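Local coordinates for metallocarboxypeptidase (Trypanosoma cruzi, PDB 3DWC), which probably removes single amino acids from the C-terminal end of peptides, with broad specificity except for proline, as a metal-dependent carboxypeptidase of the M32 family, at residues I161-G165 / R292-V296; A214-F219 / R321-F326; P287-R292 / H469-T475. All coordinates share one frame; numbering follows the deposited sequence.

Interaction 1. Residues I161-G165 / R292-V296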
ATOM      1  N   ILE B 161     -12.185 -23.138 -12.792  1.00 34.26           N
ATOM      2  CA  ILE B 161     -11.247 -22.127 -12.317  1.00 34.94           C
ATOM      3  C   ILE B 161     -11.774 -21.486 -11.021  1.00 35.21           C
ATOM      4  O   ILE B 161     -11.029 -21.301 -10.030  1.00 35.92           O
ATOM      5  CB  ILE B 161     -10.989 -21.010 -13.397  1.00 34.81           C
ATOM      6  CG1 ILE B 161     -10.377 -21.586 -14.659  1.00 34.24           C
ATOM      7  CG2 ILE B 161     -10.065 -19.902 -12.859  1.00 34.69           C
ATOM      8  CD1 ILE B 161     -10.323 -20.563 -15.855  1.00 34.98           C
ATOM      9  N   TYR B 162     -13.071 -21.203 -11.028  1.00 34.47           N
ATOM     10  CA  TYR B 162     -13.725 -20.464  -9.984  1.00 34.52           C
ATOM     11  C   TYR B 162     -14.476 -21.362  -9.006  1.00 33.97           C
ATOM     12  O   TYR B 162     -14.686 -20.988  -7.858  1.00 33.83           O
ATOM     13  CB  TYR B 162     -14.720 -19.527 -10.629  1.00 35.87           C
ATOM     14  CG  TYR B 162     -14.114 -18.703 -11.697  1.00 37.04           C
ATOM     15  CD1 TYR B 162     -13.183 -17.706 -11.394  1.00 40.31           C
ATOM     16  CD2 TYR B 162     -14.458 -18.899 -13.032  1.00 37.12           C
ATOM     17  CE1 TYR B 162     -12.618 -16.949 -12.402  1.00 39.32           C
ATOM     18  CE2 TYR B 162     -13.887 -18.141 -14.038  1.00 36.60           C
ATOM     19  CZ  TYR B 162     -12.982 -17.186 -13.723  1.00 37.76           C
ATOM     20  OH  TYR B 162     -12.441 -16.454 -14.745  1.00 40.38           O
ATOM     21  N   GLU B 163     -14.894 -22.528  -9.475  1.00 32.65           N
ATOM     22  CA  GLU B 163     -15.764 -23.416  -8.711  1.00 33.38           C
ATOM     23  C   GLU B 163     -15.235 -24.845  -8.802  1.00 32.89           C
ATOM     24  O   GLU B 163     -15.782 -25.660  -9.525  1.00 32.96           O
ATOM     25  CB  GLU B 163     -17.211 -23.300  -9.239  1.00 32.72           C
ATOM     26  CG  GLU B 163     -18.266 -23.734  -8.236  1.00 33.16           C
ATOM     27  CD  GLU B 163     -18.263 -22.899  -6.956  1.00 32.35           C
ATOM     28  OE1 GLU B 163     -18.206 -21.674  -7.069  1.00 35.02           O
ATOM     29  OE2 GLU B 163     -18.310 -23.472  -5.827  1.00 35.71           O
ATOM     30  N   PRO B 164     -14.151 -25.145  -8.073  1.00 33.61           N
ATOM     31  CA  PRO B 164     -13.468 -26.420  -8.176  1.00 34.84           C
ATOM     32  C   PRO B 164     -14.442 -27.597  -8.097  1.00 36.15           C
ATOM     33  O   PRO B 164     -15.214 -27.690  -7.141  1.00 36.65           O
ATOM     34  CB  PRO B 164     -12.530 -26.434  -6.949  1.00 34.82           C
ATOM     35  CG  PRO B 164     -12.371 -25.040  -6.533  1.00 34.96           C
ATOM     36  CD  PRO B 164     -13.510 -24.235  -7.104  1.00 34.30           C
ATOM     37  N   GLY B 165     -14.412 -28.484  -9.090  1.00 36.71           N
ATOM     38  CA  GLY B 165     -15.160 -29.726  -9.015  1.00 37.04           C
ATOM     39  C   GLY B 165     -16.605 -29.628  -9.459  1.00 37.59           C
ATOM     40  O   GLY B 165     -17.302 -30.630  -9.460  1.00 37.41           O
ATOM     41  N   ARG B 292     -12.829 -21.883  -0.336  1.00 31.19           N
ATOM     42  CA  ARG B 292     -13.008 -23.103  -1.102  1.00 31.15           C
ATOM     43  C   ARG B 292     -13.391 -22.797  -2.548  1.00 30.40           C
ATOM     44  O   ARG B 292     -12.928 -23.457  -3.457  1.00 30.38           O
ATOM     45  CB  ARG B 292     -14.032 -24.022  -0.406  1.00 30.59           C
ATOM     46  CG  ARG B 292     -14.516 -25.213  -1.221  1.00 31.95           C
ATOM     47  CD  ARG B 292     -13.469 -26.294  -1.316  1.00 32.71           C
ATOM     48  NE  ARG B 292     -12.483 -25.983  -2.340  1.00 32.77           N
ATOM     49  CZ  ARG B 292     -11.402 -26.732  -2.564  1.00 31.69           C
ATOM     50  NH1 ARG B 292     -11.196 -27.844  -1.868  1.00 31.50           N
ATOM     51  NH2 ARG B 292     -10.540 -26.366  -3.486  1.00 31.56           N
ATOM     52  N   SER B 293     -14.236 -21.796  -2.760  1.00 30.72           N
ATOM     53  CA  SER B 293     -14.667 -21.442  -4.111  1.00 30.09           C
ATOM     54  C   SER B 293     -15.313 -20.073  -4.099  1.00 30.89           C
ATOM     55  O   SER B 293     -15.596 -19.510  -3.016  1.00 30.42           O
ATOM     56  CB  SER B 293     -15.652 -22.491  -4.674  1.00 30.13           C
ATOM     57  OG  SER B 293     -16.958 -22.281  -4.175  1.00 26.58           O
ATOM     58  N   LEU B 294     -15.590 -19.542  -5.295  1.00 30.09           N
ATOM     59  CA  LEU B 294     -16.246 -18.250  -5.382  1.00 30.70           C
ATOM     60  C   LEU B 294     -17.685 -18.361  -4.974  1.00 30.37           C
ATOM     61  O   LEU B 294     -18.234 -17.417  -4.422  1.00 30.24           O
ATOM     62  CB  LEU B 294     -16.160 -17.629  -6.771  1.00 31.34           C
ATOM     63  CG  LEU B 294     -15.038 -16.633  -7.041  1.00 34.55           C
ATOM     64  CD1 LEU B 294     -13.639 -17.125  -6.577  1.00 38.81           C
ATOM     65  CD2 LEU B 294     -14.985 -16.324  -8.554  1.00 33.39           C
ATOM     66  N   GLY B 295     -18.303 -19.518  -5.219  1.00 30.21           N
ATOM     67  CA  GLY B 295     -19.659 -19.763  -4.758  1.00 29.50           C
ATOM     68  C   GLY B 295     -19.699 -19.883  -3.230  1.00 29.31           C
ATOM     69  O   GLY B 295     -20.603 -19.356  -2.569  1.00 29.63           O
ATOM     70  N   VAL B 296     -18.737 -20.575  -2.652  1.00 28.52           N
ATOM     71  CA  VAL B 296     -18.661 -20.572  -1.196  1.00 28.85           C
ATOM     72  C   VAL B 296     -18.373 -19.168  -0.652  1.00 28.49           C
ATOM     73  O   VAL B 296     -19.042 -18.748   0.275  1.00 28.63           O
ATOM     74  CB  VAL B 296     -17.703 -21.665  -0.636  1.00 28.98           C
ATOM     75  CG1 VAL B 296     -17.607 -21.564   0.902  1.00 26.65           C
ATOM     76  CG2 VAL B 296     -18.164 -23.030  -1.109  1.00 24.95           C
TER
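Glu-163 OE1 accepts the backbone N-H of Gly-295 at 2.8 Å, through the syn lone pair on the side of OE2, with the bond bent to 140° at the hydrogen. The other carboxylate oxygen, OE2, lies very close to Ser-293 OG, too close for the modelled length to be trusted in detail. Ser-293 is the N-cap residue of helix 294-309, and its OG accepts from Val-296 N at 2.9 Å, nearly straight. With CG anti to the backbone N (chi1 -158°), the bend at chi2 brings the carboxylate of Glu-163 to the start of the helix, at Ser-293 and Gly-295. Beside it Leu-294 N donates to Tyr-162 O at 3.1 Å.

Carbon contacts fill in around these bonds. Leu-294 CD2 lies 3.6 Å from Tyr-162 CD1, the two side chains running side by side, while Pro-164 CG rests 3.5 Å from Arg-292 O. Arg-292 NH1 bonds to Leu-473 O and NH2 forms a salt bridge with Glu-86; Thr-422 of helix 421-441 touches Tyr-162, Glu-163 and Leu-294. A buried carboxylate thus sits at the N-terminus of the helix that carries the cobalt ligand Glu-298, where the helix dipole and the donated N-H would be expected to favour its charged form.

Interaction 2. Residues A214-F219 / R321-F326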
ATOM      1  N   ALA B 214     -19.662   6.318   9.673  1.00 31.05           N
ATOM      2  CA  ALA B 214     -19.783   5.893  11.052  1.00 29.90           C
ATOM      3  C   ALA B 214     -20.783   4.741  11.228  1.00 29.18           C
ATOM      4  O   ALA B 214     -20.546   3.779  12.012  1.00 28.98           O
ATOM      5  CB  ALA B 214     -20.151   7.093  11.945  1.00 29.89           C
ATOM      6  N   LEU B 215     -21.901   4.826  10.532  1.00 28.72           N
ATOM      7  CA  LEU B 215     -22.907   3.769  10.541  1.00 29.69           C
ATOM      8  C   LEU B 215     -22.397   2.431   9.987  1.00 29.92           C
ATOM      9  O   LEU B 215     -22.664   1.348  10.544  1.00 29.49           O
ATOM     10  CB  LEU B 215     -24.149   4.212   9.775  1.00 29.44           C
ATOM     11  CG  LEU B 215     -25.354   3.274   9.860  1.00 29.81           C
ATOM     12  CD1 LEU B 215     -25.846   3.025  11.324  1.00 30.17           C
ATOM     13  CD2 LEU B 215     -26.457   3.775   9.026  1.00 29.90           C
ATOM     14  N   CYS B 216     -21.664   2.515   8.897  1.00 30.46           N
ATOM     15  CA  CYS B 216     -21.039   1.355   8.299  1.00 30.56           C
ATOM     16  C   CYS B 216     -20.062   0.674   9.265  1.00 30.21           C
ATOM     17  O   CYS B 216     -20.098  -0.547   9.408  1.00 29.18           O
ATOM     18  CB  CYS B 216     -20.348   1.769   7.003  1.00 31.25           C
ATOM     19  SG  CYS B 216     -21.497   2.058   5.584  1.00 32.02           S
ATOM     20  N   ARG B 217     -19.179   1.443   9.898  1.00 30.54           N
ATOM     21  CA  ARG B 217     -18.246   0.885  10.869  1.00 31.41           C
ATOM     22  C   ARG B 217     -18.991   0.265  12.017  1.00 30.89           C
ATOM     23  O   ARG B 217     -18.515  -0.700  12.594  1.00 30.82           O
ATOM     24  CB  ARG B 217     -17.293   1.943  11.451  1.00 32.03           C
ATOM     25  CG  ARG B 217     -16.332   2.503  10.432  1.00 33.52           C
ATOM     26  CD  ARG B 217     -15.340   3.528  11.016  1.00 34.32           C
ATOM     27  NE  ARG B 217     -14.552   3.930   9.864  1.00 40.42           N
ATOM     28  CZ  ARG B 217     -13.452   3.309   9.438  1.00 40.24           C
ATOM     29  NH1 ARG B 217     -12.912   2.301  10.133  1.00 39.02           N
ATOM     30  NH2 ARG B 217     -12.871   3.754   8.322  1.00 42.01           N
ATOM     31  N   PHE B 218     -20.109   0.883  12.412  1.00 31.51           N
ATOM     32  CA  PHE B 218     -20.913   0.355  13.498  1.00 30.92           C
ATOM     33  C   PHE B 218     -21.374  -1.033  13.087  1.00 30.22           C
ATOM     34  O   PHE B 218     -21.285  -1.965  13.861  1.00 28.94           O
ATOM     35  CB  PHE B 218     -22.116   1.240  13.824  1.00 32.02           C
ATOM     36  CG  PHE B 218     -23.057   0.610  14.804  1.00 32.14           C
ATOM     37  CD1 PHE B 218     -22.742   0.554  16.141  1.00 34.71           C
ATOM     38  CD2 PHE B 218     -24.241   0.026  14.378  1.00 34.07           C
ATOM     39  CE1 PHE B 218     -23.589  -0.066  17.040  1.00 35.29           C
ATOM     40  CE2 PHE B 218     -25.089  -0.574  15.264  1.00 34.28           C
ATOM     41  CZ  PHE B 218     -24.785  -0.616  16.594  1.00 34.84           C
ATOM     42  N   PHE B 219     -21.804  -1.189  11.837  1.00 29.86           N
ATOM     43  CA  PHE B 219     -22.229  -2.490  11.394  1.00 29.89           C
ATOM     44  C   PHE B 219     -21.117  -3.484  11.211  1.00 29.63           C
ATOM     45  O   PHE B 219     -21.300  -4.665  11.550  1.00 29.69           O
ATOM     46  CB  PHE B 219     -23.222  -2.430  10.243  1.00 29.89           C
ATOM     47  CG  PHE B 219     -24.602  -2.033  10.692  1.00 31.92           C
ATOM     48  CD1 PHE B 219     -25.466  -2.983  11.225  1.00 29.78           C
ATOM     49  CD2 PHE B 219     -25.043  -0.715  10.594  1.00 32.43           C
ATOM     50  CE1 PHE B 219     -26.760  -2.617  11.656  1.00 32.10           C
ATOM     51  CE2 PHE B 219     -26.302  -0.361  10.988  1.00 31.42           C
ATOM     52  CZ  PHE B 219     -27.170  -1.307  11.532  1.00 32.10           C
ATOM     53  N   ARG B 321     -31.173   2.728  14.525  1.00 30.14           N
ATOM     54  CA  ARG B 321     -29.847   3.229  14.185  1.00 30.51           C
ATOM     55  C   ARG B 321     -29.909   4.281  13.109  1.00 30.31           C
ATOM     56  O   ARG B 321     -29.087   5.210  13.095  1.00 30.94           O
ATOM     57  CB  ARG B 321     -28.922   2.136  13.699  1.00 31.23           C
ATOM     58  CG  ARG B 321     -28.831   0.951  14.638  1.00 35.38           C
ATOM     59  CD  ARG B 321     -28.138   1.262  15.923  1.00 43.09           C
ATOM     60  NE  ARG B 321     -28.583   0.283  16.892  1.00 46.15           N
ATOM     61  CZ  ARG B 321     -29.660   0.403  17.659  1.00 52.25           C
ATOM     62  NH1 ARG B 321     -30.379   1.537  17.688  1.00 53.63           N
ATOM     63  NH2 ARG B 321     -29.981  -0.603  18.470  1.00 53.76           N
ATOM     64  N   LEU B 322     -30.874   4.184  12.206  1.00 30.05           N
ATOM     65  CA  LEU B 322     -30.986   5.217  11.176  1.00 29.99           C
ATOM     66  C   LEU B 322     -31.456   6.501  11.832  1.00 29.96           C
ATOM     67  O   LEU B 322     -31.022   7.572  11.444  1.00 30.49           O
ATOM     68  CB  LEU B 322     -31.915   4.825  10.027  1.00 29.33           C
ATOM     69  CG  LEU B 322     -31.513   3.605   9.189  1.00 30.48           C
ATOM     70  CD1 LEU B 322     -32.663   3.213   8.226  1.00 26.13           C
ATOM     71  CD2 LEU B 322     -30.229   3.841   8.458  1.00 29.73           C
ATOM     72  N   VAL B 323     -32.328   6.412  12.824  1.00 30.06           N
ATOM     73  CA  VAL B 323     -32.761   7.629  13.562  1.00 31.02           C
ATOM     74  C   VAL B 323     -31.571   8.265  14.327  1.00 31.88           C
ATOM     75  O   VAL B 323     -31.298   9.453  14.231  1.00 31.09           O
ATOM     76  CB  VAL B 323     -33.938   7.313  14.511  1.00 30.57           C
ATOM     77  CG1 VAL B 323     -34.252   8.537  15.442  1.00 30.84           C
ATOM     78  CG2 VAL B 323     -35.133   6.902  13.698  1.00 27.05           C
ATOM     79  N   GLU B 324     -30.815   7.418  15.008  1.00 32.64           N
ATOM     80  CA  GLU B 324     -29.657   7.827  15.784  1.00 33.58           C
ATOM     81  C   GLU B 324     -28.525   8.502  14.975  1.00 32.69           C
ATOM     82  O   GLU B 324     -27.953   9.511  15.425  1.00 31.36           O
ATOM     83  CB  GLU B 324     -29.127   6.586  16.474  1.00 34.26           C
ATOM     84  CG  GLU B 324     -27.893   6.831  17.298  1.00 38.57           C
ATOM     85  CD  GLU B 324     -27.300   5.534  17.830  1.00 39.93           C
ATOM     86  OE1 GLU B 324     -27.937   4.453  17.633  1.00 47.44           O
ATOM     87  OE2 GLU B 324     -26.187   5.621  18.435  1.00 48.19           O
ATOM     88  N   TYR B 325     -28.208   7.939  13.804  1.00 32.05           N
ATOM     89  CA  TYR B 325     -27.101   8.416  12.964  1.00 31.78           C
ATOM     90  C   TYR B 325     -27.508   9.537  12.025  1.00 31.65           C
ATOM     91  O   TYR B 325     -26.694  10.387  11.703  1.00 31.17           O
ATOM     92  CB  TYR B 325     -26.481   7.257  12.163  1.00 32.02           C
ATOM     93  CG  TYR B 325     -25.478   6.489  12.974  1.00 32.64           C
ATOM     94  CD1 TYR B 325     -24.105   6.750  12.901  1.00 33.36           C
ATOM     95  CD2 TYR B 325     -25.902   5.572  13.891  1.00 33.17           C
ATOM     96  CE1 TYR B 325     -23.202   6.020  13.691  1.00 32.63           C
ATOM     97  CE2 TYR B 325     -25.016   4.866  14.677  1.00 34.57           C
ATOM     98  CZ  TYR B 325     -23.688   5.081  14.579  1.00 33.28           C
ATOM     99  OH  TYR B 325     -22.905   4.352  15.444  1.00 34.40           O
ATOM    100  N   PHE B 326     -28.760   9.549  11.556  1.00 31.63           N
ATOM    101  CA  PHE B 326     -29.175  10.568  10.560  1.00 31.34           C
ATOM    102  C   PHE B 326     -30.222  11.509  11.078  1.00 31.42           C
ATOM    103  O   PHE B 326     -30.438  12.561  10.477  1.00 31.53           O
ATOM    104  CB  PHE B 326     -29.715   9.912   9.270  1.00 30.80           C
ATOM    105  CG  PHE B 326     -28.713   9.024   8.573  1.00 31.98           C
ATOM    106  CD1 PHE B 326     -27.457   9.491   8.212  1.00 31.72           C
ATOM    107  CD2 PHE B 326     -29.024   7.746   8.268  1.00 28.87           C
ATOM    108  CE1 PHE B 326     -26.550   8.641   7.592  1.00 30.44           C
ATOM    109  CE2 PHE B 326     -28.111   6.927   7.642  1.00 29.72           C
ATOM    110  CZ  PHE B 326     -26.904   7.368   7.322  1.00 30.23           C
TER
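Leu-215 and Tyr-325 make the CH-pi contact at the centre of this helix pair. Leu-215 CD1 stands over one face of the tyrosine ring, 3.9 Å from its centroid and 23° off the normal, displaced toward the CD2 side. Leu-215 CG, anti to the backbone N, carries the branch toward 321-326. There CD1 goes to the tyrosine, and CD2 turns to Leu-322 and Phe-326.

CD2 meets Leu-322 CD2 at 3.8 Å and Phe-326 CE2 at 3.8 Å, the phenylalanine side chain crossing that of the leucine at about a right angle. Ala-214 adds a smaller apolar contact, its CB lying at the edge of the Tyr-325 ring, 3.7 Å from CE1. At the far end of the same ring, Tyr-325 OH comes 3.6 Å from Phe-218 CB.

The arginine meets the rings mainly through CG and CD, with NE also near Phe-218. Arg-321 bends at chi2, bringing CD to 3.6 Å from Phe-218 CE2, with the guanidinium plane turned 81° from the ring; CG also approaches Phe-219 CZ. Within 321-326 a long salt bridge links Arg-321 to Glu-324; Phe-317, outside the segment, makes a cation-pi pair with it.

Helices 209-222 and 312-326 run roughly antiparallel here, with 140° between their directions; the axes of the two segments come no closer than 10.9 Å, a spacing consistent with the bulky side chains between them. Phe-207 meets Phe-326 edge to face, and Phe-258 packs on Phe-326 and Leu-322, extending the aromatic cluster. Cys-216, pointing away from this contact, and Phe-219 also touch helix 259-276, which bears the cobalt ligands His-267 and His-271, while Arg-217 reaches strand 230-234 through a weak bond to Leu-232 O.

Interaction 3. Residues P287-R292 / H469-T475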
ATOM      1  N   PRO B 287      -1.878 -23.387   0.326  1.00 30.01           N
ATOM      2  CA  PRO B 287      -3.049 -23.289  -0.495  1.00 30.70           C
ATOM      3  C   PRO B 287      -4.295 -24.026   0.054  1.00 31.51           C
ATOM      4  O   PRO B 287      -5.393 -23.758  -0.413  1.00 31.61           O
ATOM      5  CB  PRO B 287      -2.559 -23.830  -1.840  1.00 30.85           C
ATOM      6  CG  PRO B 287      -1.546 -24.811  -1.490  1.00 30.43           C
ATOM      7  CD  PRO B 287      -0.874 -24.288  -0.274  1.00 30.99           C
ATOM      8  N   VAL B 288      -4.140 -24.908   1.048  1.00 31.90           N
ATOM      9  CA  VAL B 288      -5.305 -25.498   1.728  1.00 31.95           C
ATOM     10  C   VAL B 288      -6.011 -24.481   2.658  1.00 33.06           C
ATOM     11  O   VAL B 288      -7.196 -24.603   2.943  1.00 32.34           O
ATOM     12  CB  VAL B 288      -4.907 -26.726   2.530  1.00 31.18           C
ATOM     13  CG1 VAL B 288      -4.130 -26.338   3.786  1.00 29.96           C
ATOM     14  CG2 VAL B 288      -6.183 -27.597   2.846  1.00 30.02           C
ATOM     15  N   CYS B 289      -5.263 -23.480   3.130  1.00 34.61           N
ATOM     16  CA  CYS B 289      -5.840 -22.429   3.938  1.00 34.63           C
ATOM     17  C   CYS B 289      -6.243 -21.314   3.021  1.00 34.94           C
ATOM     18  O   CYS B 289      -5.630 -20.263   3.033  1.00 35.83           O
ATOM     19  CB  CYS B 289      -4.865 -21.941   4.982  1.00 34.38           C
ATOM     20  SG  CYS B 289      -5.536 -20.614   5.963  1.00 37.87           S
ATOM     21  N   MET B 290      -7.295 -21.564   2.246  1.00 34.65           N
ATOM     22  CA  MET B 290      -7.909 -20.628   1.328  1.00 35.47           C
ATOM     23  C   MET B 290      -9.421 -20.871   1.172  1.00 34.11           C
ATOM     24  O   MET B 290      -9.897 -21.991   1.370  1.00 33.54           O
ATOM     25  CB  MET B 290      -7.312 -20.818  -0.041  1.00 35.99           C
ATOM     26  CG  MET B 290      -5.829 -20.717  -0.039  1.00 40.60           C
ATOM     27  SD  MET B 290      -5.279 -19.927  -1.528  1.00 47.49           S
ATOM     28  CE  MET B 290      -5.779 -18.287  -0.999  1.00 42.57           C
ATOM     29  N   ALA B 291     -10.165 -19.809   0.848  1.00 32.73           N
ATOM     30  CA  ALA B 291     -11.569 -19.938   0.456  1.00 32.39           C
ATOM     31  C   ALA B 291     -11.766 -21.085  -0.526  1.00 31.22           C
ATOM     32  O   ALA B 291     -10.942 -21.300  -1.383  1.00 29.78           O
ATOM     33  CB  ALA B 291     -12.078 -18.651  -0.106  1.00 31.34           C
ATOM     34  N   ARG B 292     -12.829 -21.883  -0.336  1.00 31.19           N
ATOM     35  CA  ARG B 292     -13.008 -23.103  -1.102  1.00 31.15           C
ATOM     36  C   ARG B 292     -13.391 -22.797  -2.548  1.00 30.40           C
ATOM     37  O   ARG B 292     -12.928 -23.457  -3.457  1.00 30.38           O
ATOM     38  CB  ARG B 292     -14.032 -24.022  -0.406  1.00 30.59           C
ATOM     39  CG  ARG B 292     -14.516 -25.213  -1.221  1.00 31.95           C
ATOM     40  CD  ARG B 292     -13.469 -26.294  -1.316  1.00 32.71           C
ATOM     41  NE  ARG B 292     -12.483 -25.983  -2.340  1.00 32.77           N
ATOM     42  CZ  ARG B 292     -11.402 -26.732  -2.564  1.00 31.69           C
ATOM     43  NH1 ARG B 292     -11.196 -27.844  -1.868  1.00 31.50           N
ATOM     44  NH2 ARG B 292     -10.540 -26.366  -3.486  1.00 31.56           N
ATOM     45  N   HIS B 469     -12.489 -24.604   7.801  1.00 28.74           N
ATOM     46  CA  HIS B 469     -12.066 -25.685   6.916  1.00 29.41           C
ATOM     47  C   HIS B 469     -11.258 -25.228   5.664  1.00 29.91           C
ATOM     48  O   HIS B 469     -10.542 -26.035   5.049  1.00 31.25           O
ATOM     49  CB  HIS B 469     -13.306 -26.488   6.518  1.00 29.87           C
ATOM     50  CG  HIS B 469     -14.024 -27.084   7.698  1.00 31.08           C
ATOM     51  ND1 HIS B 469     -13.445 -28.040   8.501  1.00 30.02           N
ATOM     52  CD2 HIS B 469     -15.256 -26.851   8.213  1.00 30.82           C
ATOM     53  CE1 HIS B 469     -14.300 -28.380   9.456  1.00 34.80           C
ATOM     54  NE2 HIS B 469     -15.395 -27.651   9.317  1.00 31.02           N
ATOM     55  N   GLY B 470     -11.318 -23.947   5.321  1.00 30.33           N
ATOM     56  CA  GLY B 470     -10.801 -23.452   4.040  1.00 29.45           C
ATOM     57  C   GLY B 470     -10.994 -24.413   2.866  1.00 29.43           C
ATOM     58  O   GLY B 470     -12.124 -24.681   2.460  1.00 28.21           O
ATOM     59  N   SER B 471      -9.891 -24.930   2.313  1.00 29.18           N
ATOM     60  CA  SER B 471      -9.936 -25.835   1.139  1.00 29.29           C
ATOM     61  C   SER B 471      -9.491 -27.247   1.431  1.00 29.82           C
ATOM     62  O   SER B 471      -9.004 -27.953   0.516  1.00 29.38           O
ATOM     63  CB  SER B 471      -9.091 -25.264  -0.024  1.00 29.45           C
ATOM     64  OG  SER B 471      -9.714 -24.082  -0.419  1.00 26.16           O
ATOM     65  N   SER B 472      -9.685 -27.667   2.688  1.00 28.63           N
ATOM     66  CA  SER B 472      -9.194 -28.951   3.166  1.00 30.03           C
ATOM     67  C   SER B 472     -10.141 -30.044   2.767  1.00 29.12           C
ATOM     68  O   SER B 472      -9.740 -31.172   2.669  1.00 29.87           O
ATOM     69  CB  SER B 472      -9.028 -28.983   4.701  1.00 30.13           C
ATOM     70  OG  SER B 472     -10.214 -28.536   5.341  1.00 31.86           O
ATOM     71  N   LEU B 473     -11.394 -29.675   2.586  1.00 29.81           N
ATOM     72  CA  LEU B 473     -12.400 -30.525   2.041  1.00 30.92           C
ATOM     73  C   LEU B 473     -12.816 -30.074   0.662  1.00 31.23           C
ATOM     74  O   LEU B 473     -12.828 -28.931   0.360  1.00 32.19           O
ATOM     75  CB  LEU B 473     -13.650 -30.475   2.906  1.00 31.06           C
ATOM     76  CG  LEU B 473     -13.388 -30.919   4.341  1.00 31.87           C
ATOM     77  CD1 LEU B 473     -14.619 -30.570   5.162  1.00 30.56           C
ATOM     78  CD2 LEU B 473     -13.038 -32.402   4.360  1.00 33.11           C
ATOM     79  N   THR B 474     -13.241 -31.026  -0.123  1.00 30.95           N
ATOM     80  CA  THR B 474     -13.986 -30.828  -1.326  1.00 31.41           C
ATOM     81  C   THR B 474     -15.276 -29.990  -1.065  1.00 31.11           C
ATOM     82  O   THR B 474     -15.828 -30.037   0.029  1.00 30.70           O
ATOM     83  CB  THR B 474     -14.323 -32.271  -1.760  1.00 32.30           C
ATOM     84  OG1 THR B 474     -13.283 -32.757  -2.646  1.00 34.45           O
ATOM     85  CG2 THR B 474     -15.704 -32.439  -2.294  1.00 30.91           C
ATOM     86  N   THR B 475     -15.755 -29.234  -2.049  1.00 30.74           N
ATOM     87  CA  THR B 475     -17.023 -28.487  -1.857  1.00 31.24           C
ATOM     88  C   THR B 475     -18.180 -29.425  -1.473  1.00 30.92           C
ATOM     89  O   THR B 475     -18.962 -29.112  -0.584  1.00 29.74           O
ATOM     90  CB  THR B 475     -17.415 -27.658  -3.094  1.00 31.41           C
ATOM     91  OG1 THR B 475     -16.314 -26.831  -3.508  1.00 30.73           O
ATOM     92  CG2 THR B 475     -18.639 -26.744  -2.807  1.00 31.65           C
TER
HETATM   93  O   HOH W   1      -9.653 -23.497  -3.603  1.00 29.57           O
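Ser-471 sits at the heart of this loop-to-loop contact at the second corner of a type II' beta turn, His-469 to Ser-472, and reaches carbonyls of 287-292 with both its backbone and its side chain. Its N donates to Val-288 O at 2.8 Å. Its OG, swung beside its own backbone N (chi1 -65°), donates to Met-290 O from above the carbonyl plane. The turn places Gly-470 against the carbonyls of Val-288 and Met-290, with a positive phi that suits glycine. Within the turn, Ser-472 OG and Ser-472 N both donate to His-469 O.

Arg-292 crosses the other end of the contact. Ser-471 CB lies over the middle of one guanidinium face, 3.7 Å from CZ, while NH1 donates in the guanidinium plane to Leu-473 O at 3.0 Å. A water lies between Arg-292 NH2, from which it accepts weakly, Ser-471 OG and Arg-292 O. Arg-85 of helix 78-95 bonds to Ser-472 O, and Asn-83 of the same helix takes the N-H of Val-288, so helix 78-95 contacts both loops. Packing is tight beside the turn, where Val-288 CG2 comes within 3.3 Å of Ser-472 CA.

Interactions 1 and 3 are neighbours, their centres 10 Å apart, and they share Arg-292, at which the 287-292 loop leads into helix 294-309. They also touch through Val-296 and Thr-475, tying the start of helix 294-309 to that of helix 475-483. Interaction 2 lies apart, its centre about 34 Å from that of interaction 1 and 35 Å from that of interaction 3. The chain nevertheless connects them, since helix 312-326 follows helix 294-309. Along the sequence the segments interleave: 161-165, 214-219, 287-292 running into 292-296, 321-326, then 469-475. Interaction 1 includes the start of helix 294-309, which carries Glu-298, while interaction 2 borders helix 259-276, which carries His-267 and His-271; interaction 3 lies away from the metal site.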